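Local structure of peptidase S15/CocE/NonD (Thaumarchaeota archaeon SCGC AB-539-E09, 4PF1) at residues R203-L208 with W580-D585; I222-G227 with A246-E251; G227-Y232 with Q440-P445; K434-R439 with R462-R467. The protein is a serine aminopeptidase of the alpha/beta-hydrolase fold, which probably cleaves peptides from their amino-terminal end. All coordinates share one frame; numbering follows the deposited sequence.

Contact 1: R203-L208 with W580-D585; sequences RQEASL and WFPLYD
The guanidinium of Arg203 has CD1 of Leu583 above the centre of one face, while the OH of Tyr584 meets its edge. Arg203 NH1 gives Tyr584 OH a hydrogen bond of 3.2 Å, close to the guanidinium plane. Tyr584 runs alongside the arginine, its ring turned 67° from the guanidinium, and the aliphatic CG of Arg203 packs 3.4 Å from Tyr584 CE2. The other nitrogens are engaged by backbone carbonyls, NE by Asp195 O and NH2 by Gln296 O, which suits a long, buried side chain with several donors. Gln204, extended beyond CG, sends NE2 to Pro582 O at 2.8 Å; the same nitrogen comes within 3.4 Å of Phe581 CE1, and the amide carbon CD lies 3.6 Å from Asp585 CB. An alanine in place of Gln204 would probably leave Pro582 O without this donor and open a gap beside Phe581 and Asp585. Glu205 OE1 approaches Pro582 CG at 3.2 Å, and its OE2 is bonded to Thr231 OG1. The peptide bond before Pro582 is cis. The arrangement is an interdomain seam, joining the start of helix 204-215 in the S15 hydrolase region to a loop of the C-terminal non-catalytic region.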
loop_
_atom_site.group_PDB
_atom_site.type_symbol
_atom_site.label_atom_id
_atom_site.label_comp_id
_atom_site.label_asym_id
_atom_site.label_seq_id
_atom_site.Cartn_x
_atom_site.Cartn_y
_atom_site.Cartn_z
ATOM N N ARG A 203 -29.972 3.134 15.645
ATOM C CA ARG A 203 -28.727 3.318 14.888
ATOM C C ARG A 203 -28.445 4.825 14.728
ATOM O O ARG A 203 -28.611 5.381 13.640
ATOM C CB ARG A 203 -28.806 2.611 13.517
ATOM C CG ARG A 203 -28.494 1.128 13.587
ATOM C CD ARG A 203 -29.168 0.321 12.486
ATOM N NE ARG A 203 -28.481 0.453 11.198
ATOM C CZ ARG A 203 -27.455 -0.301 10.813
ATOM N NH1 ARG A 203 -26.989 -1.257 11.609
ATOM N NH2 ARG A 203 -26.884 -0.102 9.634
ATOM N N GLN A 204 -28.036 5.480 15.833
ATOM C CA GLN A 204 -27.754 6.921 15.899
ATOM C C GLN A 204 -26.727 7.391 14.849
ATOM O O GLN A 204 -26.906 8.462 14.276
ATOM C CB GLN A 204 -27.298 7.330 17.312
ATOM C CG GLN A 204 -26.195 6.448 17.905
ATOM C CD GLN A 204 -25.664 6.930 19.238
ATOM O OE1 GLN A 204 -26.184 7.867 19.854
ATOM N NE2 GLN A 204 -24.604 6.289 19.715
ATOM N N GLU A 205 -25.675 6.588 14.588
ATOM C CA GLU A 205 -24.623 6.929 13.622
ATOM C C GLU A 205 -25.122 6.901 12.174
ATOM O O GLU A 205 -24.673 7.706 11.358
ATOM C CB GLU A 205 -23.431 5.985 13.767
ATOM C CG GLU A 205 -22.313 6.554 14.616
ATOM C CD GLU A 205 -20.941 6.069 14.196
ATOM O OE1 GLU A 205 -20.630 4.882 14.444
ATOM O OE2 GLU A 205 -20.204 6.854 13.557
ATOM N N ALA A 206 -26.014 5.958 11.848
ATOM C CA ALA A 206 -26.561 5.830 10.501
ATOM C C ALA A 206 -27.773 6.740 10.292
ATOM O O ALA A 206 -28.112 7.043 9.147
ATOM C CB ALA A 206 -26.949 4.383 10.233
ATOM N N SER A 207 -28.426 7.183 11.387
ATOM C CA SER A 207 -29.642 7.982 11.279
ATOM C C SER A 207 -29.406 9.496 11.316
ATOM O O SER A 207 -29.827 10.183 10.387
ATOM C CB SER A 207 -30.638 7.592 12.367
ATOM O OG SER A 207 -30.946 6.209 12.306
ATOM N N LEU A 208 -28.794 10.021 12.403
ATOM C CA LEU A 208 -28.615 11.467 12.623
ATOM C C LEU A 208 -27.840 12.187 11.485
ATOM O O LEU A 208 -28.399 13.133 10.930
ATOM C CB LEU A 208 -27.971 11.770 13.990
ATOM C CG LEU A 208 -28.742 11.309 15.238
ATOM C CD1 LEU A 208 -27.991 11.673 16.501
ATOM C CD2 LEU A 208 -30.136 11.912 15.286
ATOM N N TRP A 580 -23.100 -2.072 21.575
ATOM C CA TRP A 580 -22.556 -2.090 20.210
ATOM C C TRP A 580 -22.440 -0.629 19.767
ATOM O O TRP A 580 -23.225 -0.150 18.951
ATOM C CB TRP A 580 -23.521 -2.884 19.304
ATOM C CG TRP A 580 -22.925 -4.015 18.519
ATOM C CD1 TRP A 580 -21.619 -4.417 18.496
ATOM C CD2 TRP A 580 -23.626 -4.874 17.610
ATOM N NE1 TRP A 580 -21.467 -5.482 17.635
ATOM C CE2 TRP A 580 -22.682 -5.777 17.071
ATOM C CE3 TRP A 580 -24.969 -4.974 17.203
ATOM C CZ2 TRP A 580 -23.040 -6.771 16.152
ATOM C CZ3 TRP A 580 -25.321 -5.957 16.290
ATOM C CH2 TRP A 580 -24.362 -6.836 15.768
ATOM N N PHE A 581 -21.479 0.086 20.364
ATOM C CA PHE A 581 -21.311 1.538 20.307
ATOM C C PHE A 581 -20.170 2.004 19.359
ATOM O O PHE A 581 -19.168 1.304 19.245
ATOM C CB PHE A 581 -21.027 2.013 21.748
ATOM C CG PHE A 581 -21.283 3.466 22.031
ATOM C CD1 PHE A 581 -22.577 3.937 22.214
ATOM C CD2 PHE A 581 -20.230 4.369 22.118
ATOM C CE1 PHE A 581 -22.818 5.292 22.456
ATOM C CE2 PHE A 581 -20.471 5.724 22.363
ATOM C CZ PHE A 581 -21.765 6.174 22.537
ATOM N N PRO A 582 -20.268 3.187 18.681
ATOM C CA PRO A 582 -21.338 4.205 18.731
ATOM C C PRO A 582 -22.474 4.002 17.726
ATOM O O PRO A 582 -23.402 4.813 17.715
ATOM C CB PRO A 582 -20.576 5.500 18.439
ATOM C CG PRO A 582 -19.509 5.076 17.471
ATOM C CD PRO A 582 -19.145 3.645 17.834
ATOM N N LEU A 583 -22.405 2.946 16.877
ATOM C CA LEU A 583 -23.444 2.642 15.880
ATOM C C LEU A 583 -24.819 2.623 16.549
ATOM O O LEU A 583 -25.720 3.325 16.102
ATOM C CB LEU A 583 -23.151 1.301 15.165
ATOM C CG LEU A 583 -24.171 0.815 14.098
ATOM C CD1 LEU A 583 -24.492 1.913 13.058
ATOM C CD2 LEU A 583 -23.668 -0.426 13.400
ATOM N N TYR A 584 -24.942 1.893 17.668
ATOM C CA TYR A 584 -26.173 1.860 18.454
ATOM C C TYR A 584 -26.005 2.702 19.705
ATOM O O TYR A 584 -24.938 2.668 20.322
ATOM C CB TYR A 584 -26.548 0.416 18.827
ATOM C CG TYR A 584 -26.920 -0.427 17.631
ATOM C CD1 TYR A 584 -25.963 -1.181 16.959
ATOM C CD2 TYR A 584 -28.222 -0.437 17.141
ATOM C CE1 TYR A 584 -26.296 -1.936 15.838
ATOM C CE2 TYR A 584 -28.570 -1.202 16.032
ATOM C CZ TYR A 584 -27.600 -1.937 15.372
ATOM O OH TYR A 584 -27.938 -2.681 14.274
ATOM N N ASP A 585 -27.050 3.461 20.093
ATOM C CA ASP A 585 -26.981 4.242 21.328
ATOM C C ASP A 585 -27.015 3.282 22.531
ATOM O O ASP A 585 -27.504 2.155 22.405
ATOM C CB ASP A 585 -28.100 5.305 21.405
ATOM C CG ASP A 585 -29.529 4.788 21.450
ATOM O OD1 ASP A 585 -29.747 3.604 21.117
ATOM O OD2 ASP A 585 -30.432 5.582 21.770
#

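Contact 2: I222-G227 with A246-E251; sequences IKWWSG and ASRGME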
loop_
_atom_site.group_PDB
_atom_site.type_symbol
_atom_site.label_atom_id
_atom_site.label_comp_id
_atom_site.label_asym_id
_atom_site.label_seq_id
_atom_site.Cartn_x
_atom_site.Cartn_y
_atom_site.Cartn_z
ATOM N N ILE A 222 -26.120 21.989 3.076
ATOM C CA ILE A 222 -25.708 22.062 4.482
ATOM C C ILE A 222 -25.414 20.640 4.947
ATOM O O ILE A 222 -26.313 19.791 4.932
ATOM C CB ILE A 222 -26.771 22.782 5.365
ATOM C CG1 ILE A 222 -26.931 24.265 4.934
ATOM C CG2 ILE A 222 -26.410 22.663 6.861
ATOM C CD1 ILE A 222 -28.085 25.045 5.610
ATOM N N LYS A 223 -24.144 20.361 5.300
ATOM C CA LYS A 223 -23.737 19.011 5.670
ATOM C C LYS A 223 -23.216 18.911 7.106
ATOM O O LYS A 223 -22.665 19.873 7.650
ATOM C CB LYS A 223 -22.708 18.460 4.675
ATOM C CG LYS A 223 -23.346 18.045 3.352
ATOM C CD LYS A 223 -22.348 17.442 2.386
ATOM C CE LYS A 223 -22.939 17.318 1.002
ATOM N NZ LYS A 223 -22.026 16.605 0.070
ATOM N N TRP A 224 -23.438 17.730 7.718
ATOM C CA TRP A 224 -23.080 17.377 9.095
ATOM C C TRP A 224 -21.639 17.764 9.420
ATOM O O TRP A 224 -20.712 17.364 8.712
ATOM C CB TRP A 224 -23.303 15.870 9.319
ATOM C CG TRP A 224 -22.967 15.380 10.699
ATOM C CD1 TRP A 224 -21.759 14.915 11.131
ATOM C CD2 TRP A 224 -23.876 15.219 11.795
ATOM N NE1 TRP A 224 -21.848 14.513 12.443
ATOM C CE2 TRP A 224 -23.140 14.679 12.873
ATOM C CE3 TRP A 224 -25.247 15.477 11.974
ATOM C CZ2 TRP A 224 -23.726 14.401 14.114
ATOM C CZ3 TRP A 224 -25.828 15.192 13.201
ATOM C CH2 TRP A 224 -25.069 14.677 14.258
ATOM N N TRP A 225 -21.459 18.570 10.474
ATOM C CA TRP A 225 -20.133 19.000 10.897
ATOM C C TRP A 225 -19.608 18.085 12.012
ATOM O O TRP A 225 -20.396 17.421 12.692
ATOM C CB TRP A 225 -20.121 20.486 11.321
ATOM C CG TRP A 225 -21.103 20.843 12.398
ATOM C CD1 TRP A 225 -22.349 21.370 12.228
ATOM C CD2 TRP A 225 -20.900 20.737 13.815
ATOM N NE1 TRP A 225 -22.947 21.578 13.450
ATOM C CE2 TRP A 225 -22.079 21.197 14.442
ATOM C CE3 TRP A 225 -19.837 20.285 14.619
ATOM C CZ2 TRP A 225 -22.226 21.224 15.835
ATOM C CZ3 TRP A 225 -19.985 20.309 15.997
ATOM C CH2 TRP A 225 -21.164 20.781 16.593
ATOM N N SER A 226 -18.277 18.044 12.183
ATOM C CA SER A 226 -17.620 17.207 13.188
ATOM C C SER A 226 -16.684 18.019 14.082
ATOM O O SER A 226 -16.081 18.993 13.634
ATOM C CB SER A 226 -16.834 16.090 12.508
ATOM O OG SER A 226 -16.256 15.209 13.459
ATOM N N GLY A 227 -16.554 17.582 15.332
ATOM C CA GLY A 227 -15.648 18.179 16.305
ATOM C C GLY A 227 -14.664 17.160 16.845
ATOM O O GLY A 227 -13.824 17.483 17.689
ATOM N N ALA A 246 -29.616 17.646 19.115
ATOM C CA ALA A 246 -29.786 19.019 19.602
ATOM C C ALA A 246 -28.498 19.836 19.435
ATOM O O ALA A 246 -28.583 21.036 19.183
ATOM C CB ALA A 246 -30.218 19.016 21.060
ATOM N N SER A 247 -27.307 19.186 19.542
ATOM C CA SER A 247 -26.007 19.864 19.374
ATOM C C SER A 247 -25.800 20.331 17.913
ATOM O O SER A 247 -24.983 21.219 17.664
ATOM C CB SER A 247 -24.854 18.961 19.816
ATOM O OG SER A 247 -24.637 17.882 18.922
ATOM N N ARG A 248 -26.568 19.755 16.966
ATOM C CA ARG A 248 -26.511 20.110 15.546
ATOM C C ARG A 248 -27.740 20.929 15.117
ATOM O O ARG A 248 -27.842 21.313 13.949
ATOM C CB ARG A 248 -26.373 18.839 14.679
ATOM C CG ARG A 248 -24.930 18.512 14.287
ATOM C CD ARG A 248 -24.114 18.031 15.468
ATOM N NE ARG A 248 -22.804 17.537 15.058
ATOM C CZ ARG A 248 -21.835 17.213 15.905
ATOM N NH1 ARG A 248 -22.013 17.352 17.213
ATOM N NH2 ARG A 248 -20.674 16.762 15.451
ATOM N N GLY A 249 -28.626 21.224 16.079
ATOM C CA GLY A 249 -29.850 21.992 15.861
ATOM C C GLY A 249 -30.810 21.310 14.907
ATOM O O GLY A 249 -31.235 21.914 13.920
ATOM N N MET A 250 -31.137 20.031 15.187
ATOM C CA MET A 250 -31.979 19.197 14.324
ATOM C C MET A 250 -33.457 19.196 14.735
ATOM O O MET A 250 -34.228 18.374 14.227
ATOM C CB MET A 250 -31.448 17.751 14.307
ATOM C CG MET A 250 -30.111 17.611 13.620
ATOM S SD MET A 250 -29.525 15.906 13.545
ATOM C CE MET A 250 -30.699 15.205 12.377
ATOM N N GLU A 251 -33.865 20.135 15.611
ATOM C CA GLU A 251 -35.245 20.244 16.097
ATOM C C GLU A 251 -36.264 20.481 14.963
ATOM O O GLU A 251 -37.404 20.039 15.083
ATOM C CB GLU A 251 -35.370 21.360 17.152
ATOM C CG GLU A 251 -34.739 21.009 18.494
ATOM C CD GLU A 251 -33.258 21.320 18.647
ATOM O OE1 GLU A 251 -32.600 21.639 17.631
ATOM O OE2 GLU A 251 -32.758 21.250 19.792
HETATM O O HOH W 1 -25.639 22.394 12.883
HETATM O O HOH W 2 -18.343 15.633 16.446
#
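The guanidinium of Arg248 is stacked between the indoles of Trp224 and Trp225, an arginine-aromatic sandwich that joins the loop before helix 231-238 to the end of helix 241-247, where Gly249, with positive phi, completes a Schellman motif. On one face Trp225 lies almost parallel, planes 4° apart, with Arg248 CZ 3.7 Å from the centroid of the Trp225 six-membered ring, a cation-pi contact. On the opposite face Trp224 is tilted by 22° and reaches Arg248 NE with CZ2 at 3.4 Å; its six-membered ring also receives a CH-pi contact from Arg248 CG. Arginine suits this place because its flat charged end stacks while its N-H groups remain available in or near the plane: Arg248 NH2 bonds Trp225 O at 2.9 Å, and NH1 bonds Ser247 OG. Met250 SD sits at the edge of Trp224, a Met-aromatic contact. Phe30 of the second subunit meets Trp225 edge-to-face. One water accepts from Trp225 NE1 at 2.9 Å and donates to Arg248 O at 2.7 Å.

Contact 3: G227-Y232 with Q440-P445; sequences GSYDTY and QRPTIP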
loop_
_atom_site.group_PDB
_atom_site.type_symbol
_atom_site.label_atom_id
_atom_site.label_comp_id
_atom_site.label_asym_id
_atom_site.label_seq_id
_atom_site.Cartn_x
_atom_site.Cartn_y
_atom_site.Cartn_z
ATOM N N GLY A 227 -16.554 17.582 15.332
ATOM C CA GLY A 227 -15.648 18.179 16.305
ATOM C C GLY A 227 -14.664 17.160 16.845
ATOM O O GLY A 227 -13.824 17.483 17.689
ATOM N N SER A 228 -14.764 15.910 16.353
ATOM C CA SER A 228 -13.939 14.791 16.799
ATOM C C SER A 228 -13.799 13.762 15.683
ATOM O O SER A 228 -14.785 13.457 15.007
ATOM C CB SER A 228 -14.566 14.147 18.037
ATOM O OG SER A 228 -13.752 13.137 18.610
ATOM N N TYR A 229 -12.579 13.227 15.486
ATOM C CA TYR A 229 -12.316 12.200 14.471
ATOM C C TYR A 229 -12.949 10.864 14.893
ATOM O O TYR A 229 -13.675 10.252 14.107
ATOM C CB TYR A 229 -10.797 12.044 14.234
ATOM C CG TYR A 229 -10.446 11.075 13.123
ATOM C CD1 TYR A 229 -10.634 11.417 11.784
ATOM C CD2 TYR A 229 -9.907 9.822 13.408
ATOM C CE1 TYR A 229 -10.311 10.529 10.758
ATOM C CE2 TYR A 229 -9.572 8.930 12.390
ATOM C CZ TYR A 229 -9.772 9.289 11.066
ATOM O OH TYR A 229 -9.454 8.406 10.064
ATOM N N ASP A 230 -12.707 10.439 16.149
ATOM C CA ASP A 230 -13.269 9.206 16.704
ATOM C C ASP A 230 -14.729 9.448 17.137
ATOM O O ASP A 230 -14.978 10.209 18.074
ATOM C CB ASP A 230 -12.404 8.717 17.884
ATOM C CG ASP A 230 -12.783 7.363 18.459
ATOM O OD1 ASP A 230 -13.411 6.561 17.735
ATOM O OD2 ASP A 230 -12.418 7.094 19.621
ATOM N N THR A 231 -15.689 8.809 16.440
ATOM C CA THR A 231 -17.130 8.977 16.705
ATOM C C THR A 231 -17.532 8.368 18.053
ATOM O O THR A 231 -18.449 8.880 18.694
ATOM C CB THR A 231 -17.982 8.407 15.560
ATOM O OG1 THR A 231 -17.717 7.011 15.409
ATOM C CG2 THR A 231 -17.750 9.135 14.238
ATOM N N TYR A 232 -16.837 7.291 18.486
ATOM C CA TYR A 232 -17.061 6.630 19.780
ATOM C C TYR A 232 -17.015 7.671 20.903
ATOM O O TYR A 232 -17.947 7.758 21.702
ATOM C CB TYR A 232 -16.002 5.531 20.003
ATOM C CG TYR A 232 -16.138 4.786 21.317
ATOM C CD1 TYR A 232 -15.643 5.327 22.502
ATOM C CD2 TYR A 232 -16.711 3.518 21.367
ATOM C CE1 TYR A 232 -15.750 4.643 23.711
ATOM C CE2 TYR A 232 -16.807 2.816 22.569
ATOM C CZ TYR A 232 -16.333 3.386 23.741
ATOM O OH TYR A 232 -16.425 2.711 24.931
ATOM N N GLN A 440 -12.991 -1.834 16.120
ATOM C CA GLN A 440 -11.776 -1.341 16.757
ATOM C C GLN A 440 -11.687 0.170 16.556
ATOM O O GLN A 440 -12.100 0.683 15.511
ATOM C CB GLN A 440 -10.530 -2.056 16.206
ATOM C CG GLN A 440 -10.405 -3.500 16.713
ATOM C CD GLN A 440 -9.076 -4.143 16.397
ATOM O OE1 GLN A 440 -8.423 -4.720 17.271
ATOM N NE2 GLN A 440 -8.675 -4.120 15.134
ATOM N N ARG A 441 -11.247 0.889 17.590
ATOM C CA ARG A 441 -11.170 2.342 17.538
ATOM C C ARG A 441 -9.920 2.804 16.779
ATOM O O ARG A 441 -8.941 2.056 16.726
ATOM C CB ARG A 441 -11.244 2.940 18.945
ATOM C CG ARG A 441 -12.688 3.093 19.396
ATOM C CD ARG A 441 -12.801 3.360 20.869
ATOM N NE ARG A 441 -12.556 4.763 21.189
ATOM C CZ ARG A 441 -12.209 5.197 22.393
ATOM N NH1 ARG A 441 -12.023 6.491 22.609
ATOM N NH2 ARG A 441 -12.049 4.339 23.394
ATOM N N PRO A 442 -9.962 3.976 16.085
ATOM C CA PRO A 442 -11.054 4.974 16.046
ATOM C C PRO A 442 -12.227 4.598 15.128
ATOM O O PRO A 442 -12.022 4.087 14.023
ATOM C CB PRO A 442 -10.342 6.237 15.546
ATOM C CG PRO A 442 -9.244 5.713 14.662
ATOM C CD PRO A 442 -8.778 4.440 15.329
ATOM N N THR A 443 -13.463 4.860 15.588
ATOM C CA THR A 443 -14.655 4.623 14.767
ATOM C C THR A 443 -14.959 5.909 13.999
ATOM O O THR A 443 -14.983 6.994 14.589
ATOM C CB THR A 443 -15.853 4.132 15.597
ATOM O OG1 THR A 443 -16.211 5.126 16.555
ATOM C CG2 THR A 443 -15.587 2.789 16.280
ATOM N N ILE A 444 -15.135 5.794 12.678
ATOM C CA ILE A 444 -15.373 6.956 11.814
ATOM C C ILE A 444 -16.705 6.800 11.047
ATOM O O ILE A 444 -17.204 5.676 10.933
ATOM C CB ILE A 444 -14.161 7.188 10.855
ATOM C CG1 ILE A 444 -13.910 5.966 9.930
ATOM C CG2 ILE A 444 -12.902 7.586 11.647
ATOM C CD1 ILE A 444 -12.903 6.204 8.802
ATOM N N PRO A 445 -17.305 7.902 10.515
ATOM C CA PRO A 445 -18.574 7.759 9.787
ATOM C C PRO A 445 -18.429 6.954 8.491
ATOM O O PRO A 445 -17.335 6.864 7.924
ATOM C CB PRO A 445 -18.985 9.209 9.497
ATOM C CG PRO A 445 -18.163 10.051 10.413
ATOM C CD PRO A 445 -16.879 9.315 10.559
#
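Asp230 and Arg441 form the salt bridge at the centre of this contact. The arginine grips side-on: Arg441 NE lies 2.8 Å from Asp230 OD2, on the syn lone pair of that oxygen, and NH1 meets the same oxygen nearly along its C-O axis. Asp230 OD1 accepts from Thr443 N at 2.7 Å, on the anti side and 29° out of the carboxylate plane. Aspartate suits this N-cap position of helix 231-238 because its short carboxylate can accept from both partners. Beside it Thr231 N gives Thr443 O a nearly straight bond of 2.7 Å, and the hydroxyls OG1 of Thr231 and Thr443 share a hydrogen bond of 2.7 Å. Two tyrosines add CH-pi contacts: Arg441 CD over a face of Tyr232, and Ile444 CG2 over a face of Tyr229, offset toward the rim. Further out, Asp233 salt-bridges Arg441 NH1, Glu450 bonds Tyr229 OH, and Pro435 O bonds Tyr232 OH. The positive guanidinium would probably offset the charges of Asp230 and Asp233 and favour their ionised forms.

Contact 4: K434-R439 with R462-R467; sequences KPVPYR and RHTASR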
loop_
_atom_site.group_PDB
_atom_site.type_symbol
_atom_site.label_atom_id
_atom_site.label_comp_id
_atom_site.label_asym_id
_atom_site.label_seq_id
_atom_site.Cartn_x
_atom_site.Cartn_y
_atom_site.Cartn_z
ATOM N N LYS A 434 -18.481 2.486 29.946
ATOM C CA LYS A 434 -17.483 1.864 29.070
ATOM C C LYS A 434 -18.187 0.946 28.037
ATOM O O LYS A 434 -18.085 -0.281 28.136
ATOM C CB LYS A 434 -16.445 1.083 29.896
ATOM C CG LYS A 434 -15.382 1.964 30.529
ATOM C CD LYS A 434 -14.466 1.153 31.419
ATOM C CE LYS A 434 -13.255 1.937 31.836
ATOM N NZ LYS A 434 -12.566 1.303 32.986
ATOM N N PRO A 435 -18.960 1.504 27.065
ATOM C CA PRO A 435 -19.646 0.624 26.104
ATOM C C PRO A 435 -18.669 -0.113 25.197
ATOM O O PRO A 435 -17.591 0.404 24.885
ATOM C CB PRO A 435 -20.537 1.583 25.311
ATOM C CG PRO A 435 -19.881 2.907 25.437
ATOM C CD PRO A 435 -19.224 2.932 26.778
ATOM N N VAL A 436 -19.037 -1.331 24.797
ATOM C CA VAL A 436 -18.219 -2.165 23.915
ATOM C C VAL A 436 -18.185 -1.520 22.503
ATOM O O VAL A 436 -19.246 -1.278 21.918
ATOM C CB VAL A 436 -18.734 -3.637 23.866
ATOM C CG1 VAL A 436 -17.806 -4.516 23.033
ATOM C CG2 VAL A 436 -18.901 -4.217 25.271
ATOM N N PRO A 437 -16.989 -1.202 21.953
ATOM C CA PRO A 437 -16.952 -0.621 20.601
ATOM C C PRO A 437 -17.321 -1.672 19.544
ATOM O O PRO A 437 -16.799 -2.790 19.588
ATOM C CB PRO A 437 -15.515 -0.123 20.470
ATOM C CG PRO A 437 -14.724 -0.983 21.388
ATOM C CD PRO A 437 -15.629 -1.399 22.503
ATOM N N TYR A 438 -18.274 -1.335 18.629
ATOM C CA TYR A 438 -18.753 -2.267 17.588
ATOM C C TYR A 438 -17.622 -2.649 16.632
ATOM O O TYR A 438 -17.665 -3.712 16.012
ATOM C CB TYR A 438 -19.971 -1.695 16.828
ATOM C CG TYR A 438 -19.667 -0.751 15.682
ATOM C CD1 TYR A 438 -19.165 0.527 15.920
ATOM C CD2 TYR A 438 -20.022 -1.076 14.375
ATOM C CE1 TYR A 438 -18.931 1.420 14.872
ATOM C CE2 TYR A 438 -19.814 -0.183 13.322
ATOM C CZ TYR A 438 -19.262 1.063 13.574
ATOM O OH TYR A 438 -19.062 1.944 12.538
ATOM N N ARG A 439 -16.602 -1.789 16.546
ATOM C CA ARG A 439 -15.390 -1.999 15.766
ATOM C C ARG A 439 -14.217 -1.509 16.565
ATOM O O ARG A 439 -14.410 -0.783 17.548
ATOM C CB ARG A 439 -15.454 -1.239 14.440
ATOM C CG ARG A 439 -16.521 -1.700 13.483
ATOM C CD ARG A 439 -16.281 -1.084 12.126
ATOM N NE ARG A 439 -15.364 -1.899 11.328
ATOM C CZ ARG A 439 -14.796 -1.497 10.198
ATOM N NH1 ARG A 439 -15.027 -0.276 9.728
ATOM N NH2 ARG A 439 -13.993 -2.308 9.528
ATOM N N ARG A 462 -11.990 -11.027 17.663
ATOM C CA ARG A 462 -11.014 -11.352 18.708
ATOM C C ARG A 462 -10.870 -10.204 19.733
ATOM O O ARG A 462 -10.580 -10.475 20.901
ATOM C CB ARG A 462 -9.644 -11.693 18.100
ATOM C CG ARG A 462 -9.472 -13.179 17.778
ATOM C CD ARG A 462 -8.095 -13.509 17.223
ATOM N NE ARG A 462 -7.883 -12.924 15.898
ATOM C CZ ARG A 462 -7.004 -13.374 15.007
ATOM N NH1 ARG A 462 -6.246 -14.426 15.285
ATOM N NH2 ARG A 462 -6.887 -12.781 13.826
ATOM N N HIS A 463 -11.104 -8.929 19.300
ATOM C CA HIS A 463 -10.983 -7.743 20.159
ATOM C C HIS A 463 -12.042 -7.723 21.280
ATOM O O HIS A 463 -11.764 -7.217 22.368
ATOM C CB HIS A 463 -11.006 -6.435 19.335
ATOM C CG HIS A 463 -12.349 -6.026 18.802
ATOM N ND1 HIS A 463 -13.099 -5.034 19.420
ATOM C CD2 HIS A 463 -12.993 -6.421 17.678
ATOM C CE1 HIS A 463 -14.181 -4.882 18.672
ATOM N NE2 HIS A 463 -14.169 -5.699 17.619
ATOM N N THR A 464 -13.213 -8.331 21.038
ATOM C CA THR A 464 -14.271 -8.437 22.041
ATOM C C THR A 464 -14.159 -9.763 22.805
ATOM O O THR A 464 -14.623 -9.851 23.937
ATOM C CB THR A 464 -15.660 -8.288 21.398
ATOM O OG1 THR A 464 -15.774 -9.183 20.296
ATOM C CG2 THR A 464 -15.941 -6.876 20.945
ATOM N N ALA A 465 -13.534 -10.788 22.191
ATOM C CA ALA A 465 -13.381 -12.123 22.788
ATOM C C ALA A 465 -12.629 -12.104 24.129
ATOM O O ALA A 465 -12.990 -12.863 25.033
ATOM C CB ALA A 465 -12.672 -13.052 21.818
ATOM N N SER A 466 -11.584 -11.254 24.256
ATOM C CA SER A 466 -10.768 -11.180 25.475
ATOM C C SER A 466 -11.376 -10.251 26.534
ATOM O O SER A 466 -10.876 -10.212 27.658
ATOM C CB SER A 466 -9.352 -10.722 25.143
ATOM O OG SER A 466 -9.351 -9.402 24.624
ATOM N N ARG A 467 -12.444 -9.507 26.177
ATOM C CA ARG A 467 -13.096 -8.545 27.081
ATOM C C ARG A 467 -13.904 -9.241 28.173
ATOM O O ARG A 467 -14.606 -10.216 27.898
ATOM C CB ARG A 467 -14.003 -7.593 26.296
ATOM C CG ARG A 467 -13.260 -6.525 25.506
ATOM C CD ARG A 467 -14.228 -5.582 24.808
ATOM N NE ARG A 467 -14.971 -4.749 25.760
ATOM C CZ ARG A 467 -14.732 -3.459 25.974
ATOM N NH1 ARG A 467 -13.787 -2.828 25.286
ATOM N NH2 ARG A 467 -15.452 -2.782 26.858
HETATM O O HOH W 3 -15.957 -5.415 14.972
#
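Within the C-terminal non-catalytic region, the proline-rich loop 434-439 lies against the short helix 462-465 and the residues that follow it. No direct hydrogen bond crosses between the two; van der Waals packing and one water join them. The apolar part centres on Val436, whose CG1, anti to the backbone N (chi1 -175°), meets Thr464 CG2 at 3.7 Å, the two side chains crossing at about a right angle. These branched residues offer methyls to each other, while Thr464 OG1 has Gln575 OE1 as its main polar partner. Arg467 slides past Val436 in the opposite direction, NE 3.9 Å from Val436 CG1. Pro437 CD lies over one face of the guanidinium, 3.6 Å from Arg467 NH1. The charge is met by Asp469, which salt-bridges NE, and NH2 bonds Ser466 O of the third subunit, so arginine serves both packing and polar needs. An alanine in place of Arg467 would probably leave Asp469 without its salt-bridge mate, take the cover from Val436 and Pro437, and cost a bond between subunits. His463 turns a ring edge to the loop, CE1 3.5 Å from Pro437 O and near the ring plane; histidine suits the place because its NE2 can also take part in a water link. That water lies 2.6 Å from Tyr438 O and 3.2 Å from His463 NE2.

In the fold
From the N terminus, helix 204-215 opens contact 1, which closes only at 580-585 and so encloses the other three. Contact 2 closes a short loop from 222-227 to 246-251 and stays within the hydrolase region. Contact 3 begins at Gly227, which it shares with contact 2, and runs to 440-445; its segments alternate with those of contact 2 and also with those of contact 4, a local closure in the C-terminal region. Contacts 1 and 3 each have one segment in the S15 range and one in the C-terminal range, and they touch where Pro582 packs on Thr443. Contact 4 adjoins both: Val436 and Tyr438 pair with Phe581 through the backbone, and Pro437 packs on Tyr232.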